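Side-chain contact in uncharacterized protein (Arthrobacter sp., PDB 3BL4), which is of unknown function but belongs to a family placed in the STAS clan and assembles as two copies of the chain: residues L24-G29 with A35-A40. Sequence-based numbering, arbitrary orientation.
Sequences LTWPRG and ADAERA
D36 and A40, both of which pack against the strand-side segment 24-29, are joined by a helical backbone bond from A40 N to D36 O of 2.8 Å. A40 points its methyl at the strand-side residues, while A37 meets W26 with its CA and the flank of its methyl, and the pairing is a compact example of how the end of a strand and the loop after it dock on the following helix in a beta-alpha-beta unit, here strand 22-25, helix 34-48 and the parallel strand 53-58. The indole meets the helix obliquely along its five-membered ring and the adjoining part of the benzene ring. Its NE1 lies 3.8 Å from A37 CA, a van der Waals approach to the helix backbone, while CZ2 rests 3.9 Å from A37 CB. One turn on, the A40 methyl is shared: CD1 of W26 reaches A40 CB at 4.1 Å, and CD2 of L24 touches A40 CB from the strand at 3.9 Å. In both L24 and W26 CG stands anti to the backbone N (chi1 177° and -176°), which directs each side chain toward the helix. P27, which follows a cis peptide bond, lays its CG 3.9 Å above the centre of the W26 ring, so the proline ring covers one face of the indole. The second subunit completes the setting: its F98 meets the W26 ring with the planes at about 45° and also packs on L24, while its N102 ND2 hydrogen-bonds A37 O. No hydrogen bond or salt bridge crosses between 24-29 and 35-40. Cohesion between them therefore rests on apolar and van der Waals contact, and the small side chains of A37 and A40 probably allow the indole to lie close to the helix, with L24 reaching only A40.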
ATOM      1  N   LEU A  24     -11.986   8.762  -9.616  1.00 25.95           N
ATOM      2  CA  LEU A  24     -12.143   8.803  -8.162  1.00 24.82           C
ATOM      3  C   LEU A  24     -11.356   9.966  -7.550  1.00 25.76           C
ATOM      4  O   LEU A  24     -10.153  10.097  -7.752  1.00 22.42           O
ATOM      5  CB  LEU A  24     -11.676   7.478  -7.545  1.00 24.17           C
ATOM      6  CG  LEU A  24     -11.704   7.343  -6.015  1.00 28.15           C
ATOM      7  CD1 LEU A  24     -13.117   7.463  -5.428  1.00 23.10           C
ATOM      8  CD2 LEU A  24     -11.023   6.039  -5.599  1.00 23.59           C
ATOM      9  N   THR A  25     -12.046  10.796  -6.772  1.00 27.08           N
ATOM     10  CA  THR A  25     -11.384  11.826  -5.996  1.00 27.05           C
ATOM     11  C   THR A  25     -11.016  11.220  -4.653  1.00 26.76           C
ATOM     12  O   THR A  25     -11.882  10.969  -3.813  1.00 26.03           O
ATOM     13  CB  THR A  25     -12.273  13.078  -5.839  1.00 27.09           C
ATOM     14  OG1 THR A  25     -12.297  13.776  -7.085  1.00 31.21           O
ATOM     15  CG2 THR A  25     -11.718  14.017  -4.775  1.00 29.58           C
ATOM     16  N   TRP A  26      -9.725  10.932  -4.495  1.00 25.99           N
ATOM     17  CA  TRP A  26      -9.198  10.323  -3.289  1.00 26.22           C
ATOM     18  C   TRP A  26      -7.746  10.757  -3.125  1.00 27.63           C
ATOM     19  O   TRP A  26      -6.991  10.670  -4.071  1.00 28.51           O
ATOM     20  CB  TRP A  26      -9.265   8.775  -3.310  1.00 25.51           C
ATOM     21  CG  TRP A  26      -8.796   8.242  -1.988  1.00 25.19           C
ATOM     22  CD1 TRP A  26      -9.552   8.068  -0.859  1.00 24.05           C
ATOM     23  CD2 TRP A  26      -7.442   7.941  -1.613  1.00 22.35           C
ATOM     24  NE1 TRP A  26      -8.756   7.649   0.177  1.00 25.04           N
ATOM     25  CE2 TRP A  26      -7.457   7.568  -0.259  1.00 20.68           C
ATOM     26  CE3 TRP A  26      -6.218   7.948  -2.297  1.00 24.37           C
ATOM     27  CZ2 TRP A  26      -6.290   7.188   0.427  1.00 25.12           C
ATOM     28  CZ3 TRP A  26      -5.061   7.572  -1.611  1.00 24.95           C
ATOM     29  CH2 TRP A  26      -5.109   7.197  -0.272  1.00 24.10           C
ATOM     30  N   PRO A  27      -7.360  11.241  -1.928  1.00 29.58           N
ATOM     31  CA  PRO A  27      -8.211  11.513  -0.776  1.00 31.74           C
ATOM     32  C   PRO A  27      -8.980  12.799  -1.010  1.00 34.06           C
ATOM     33  O   PRO A  27      -8.613  13.580  -1.886  1.00 34.56           O
ATOM     34  CB  PRO A  27      -7.215  11.672   0.384  1.00 30.67           C
ATOM     35  CG  PRO A  27      -5.903  11.402  -0.159  1.00 27.75           C
ATOM     36  CD  PRO A  27      -5.968  11.583  -1.636  1.00 29.09           C
ATOM     37  N   ARG A  28     -10.047  12.999  -0.253  1.00 38.82           N
ATOM     38  CA  ARG A  28     -10.875  14.185  -0.415  1.00 42.85           C
ATOM     39  C   ARG A  28     -10.204  15.417   0.217  1.00 45.14           C
ATOM     40  O   ARG A  28     -10.435  16.545  -0.229  1.00 46.76           O
ATOM     41  CB  ARG A  28     -12.269  13.948   0.184  1.00 43.75           C
ATOM     42  CG  ARG A  28     -13.069  12.828  -0.506  1.00 47.28           C
ATOM     43  CD  ARG A  28     -13.666  13.266  -1.845  1.00 46.16           C
ATOM     44  N   GLY A  29      -9.385  15.194   1.247  1.00 46.15           N
ATOM     45  CA  GLY A  29      -8.632  16.268   1.901  1.00 47.50           C
ATOM     46  C   GLY A  29      -7.317  15.800   2.503  1.00 48.54           C
ATOM     47  O   GLY A  29      -6.649  14.922   1.949  1.00 48.03           O
ATOM     48  N   ALA A  35      -9.562   2.840   6.343  1.00 27.21           N
ATOM     49  CA  ALA A  35     -10.994   2.650   6.150  1.00 27.53           C
ATOM     50  C   ALA A  35     -11.553   3.456   4.988  1.00 26.44           C
ATOM     51  O   ALA A  35     -12.403   2.955   4.266  1.00 25.27           O
ATOM     52  CB  ALA A  35     -11.767   3.006   7.439  1.00 28.06           C
ATOM     53  N   ASP A  36     -11.104   4.705   4.840  0.50 26.08           N
ATOM     54  CA  ASP A  36     -11.529   5.570   3.736  0.50 26.76           C
ATOM     55  C   ASP A  36     -11.067   4.993   2.413  0.50 27.43           C
ATOM     56  O   ASP A  36     -11.849   4.904   1.471  0.50 28.93           O
ATOM     57  CB  ASP A  36     -10.965   6.993   3.873  0.50 27.25           C
ATOM     58  CG  ASP A  36     -11.664   7.809   4.951  0.50 28.54           C
ATOM     59  OD1 ASP A  36     -12.670   7.334   5.516  0.50 26.72           O
ATOM     60  OD2 ASP A  36     -11.194   8.931   5.237  0.50 21.18           O
ATOM     61  N   ALA A  37      -9.798   4.593   2.356  1.00 27.44           N
ATOM     62  CA  ALA A  37      -9.235   3.980   1.165  1.00 27.31           C
ATOM     63  C   ALA A  37     -10.010   2.720   0.786  1.00 27.79           C
ATOM     64  O   ALA A  37     -10.291   2.531  -0.375  1.00 29.45           O
ATOM     65  CB  ALA A  37      -7.739   3.648   1.380  1.00 24.53           C
ATOM     66  N   GLU A  38     -10.342   1.867   1.759  1.00 27.89           N
ATOM     67  CA  GLU A  38     -11.150   0.674   1.495  1.00 32.27           C
ATOM     68  C   GLU A  38     -12.560   1.035   1.030  1.00 30.81           C
ATOM     69  O   GLU A  38     -13.098   0.405   0.113  1.00 30.76           O
ATOM     70  CB  GLU A  38     -11.304  -0.209   2.741  1.00 31.17           C
ATOM     71  CG  GLU A  38     -10.125  -1.094   3.075  1.00 39.85           C
ATOM     72  CD  GLU A  38     -10.207  -1.639   4.512  1.00 39.82           C
ATOM     73  OE1 GLU A  38     -11.243  -2.275   4.843  1.00 49.47           O
ATOM     74  OE2 GLU A  38      -9.257  -1.409   5.304  1.00 47.23           O
ATOM     75  N   ARG A  39     -13.171   2.022   1.686  1.00 29.67           N
ATOM     76  CA  ARG A  39     -14.523   2.425   1.347  1.00 29.65           C
ATOM     77  C   ARG A  39     -14.556   2.975  -0.068  1.00 27.73           C
ATOM     78  O   ARG A  39     -15.498   2.720  -0.807  1.00 24.70           O
ATOM     79  CB  ARG A  39     -15.056   3.469   2.328  1.00 30.80           C
ATOM     80  CG  ARG A  39     -16.569   3.754   2.189  1.00 35.85           C
ATOM     81  CD  ARG A  39     -17.185   4.274   3.500  1.00 38.48           C
ATOM     82  NE  ARG A  39     -16.370   5.339   4.120  1.00 52.76           N
ATOM     83  CZ  ARG A  39     -15.754   5.274   5.310  1.00 54.23           C
ATOM     84  NH1 ARG A  39     -15.847   4.202   6.103  1.00 54.51           N
ATOM     85  NH2 ARG A  39     -15.034   6.312   5.723  1.00 53.16           N
ATOM     86  N   ALA A  40     -13.521   3.719  -0.445  1.00 25.96           N
ATOM     87  CA  ALA A  40     -13.442   4.280  -1.787  1.00 26.36           C
ATOM     88  C   ALA A  40     -13.440   3.188  -2.849  1.00 26.31           C
ATOM     89  O   ALA A  40     -14.086   3.343  -3.874  1.00 26.02           O
ATOM     90  CB  ALA A  40     -12.216   5.181  -1.934  1.00 24.98           C
TER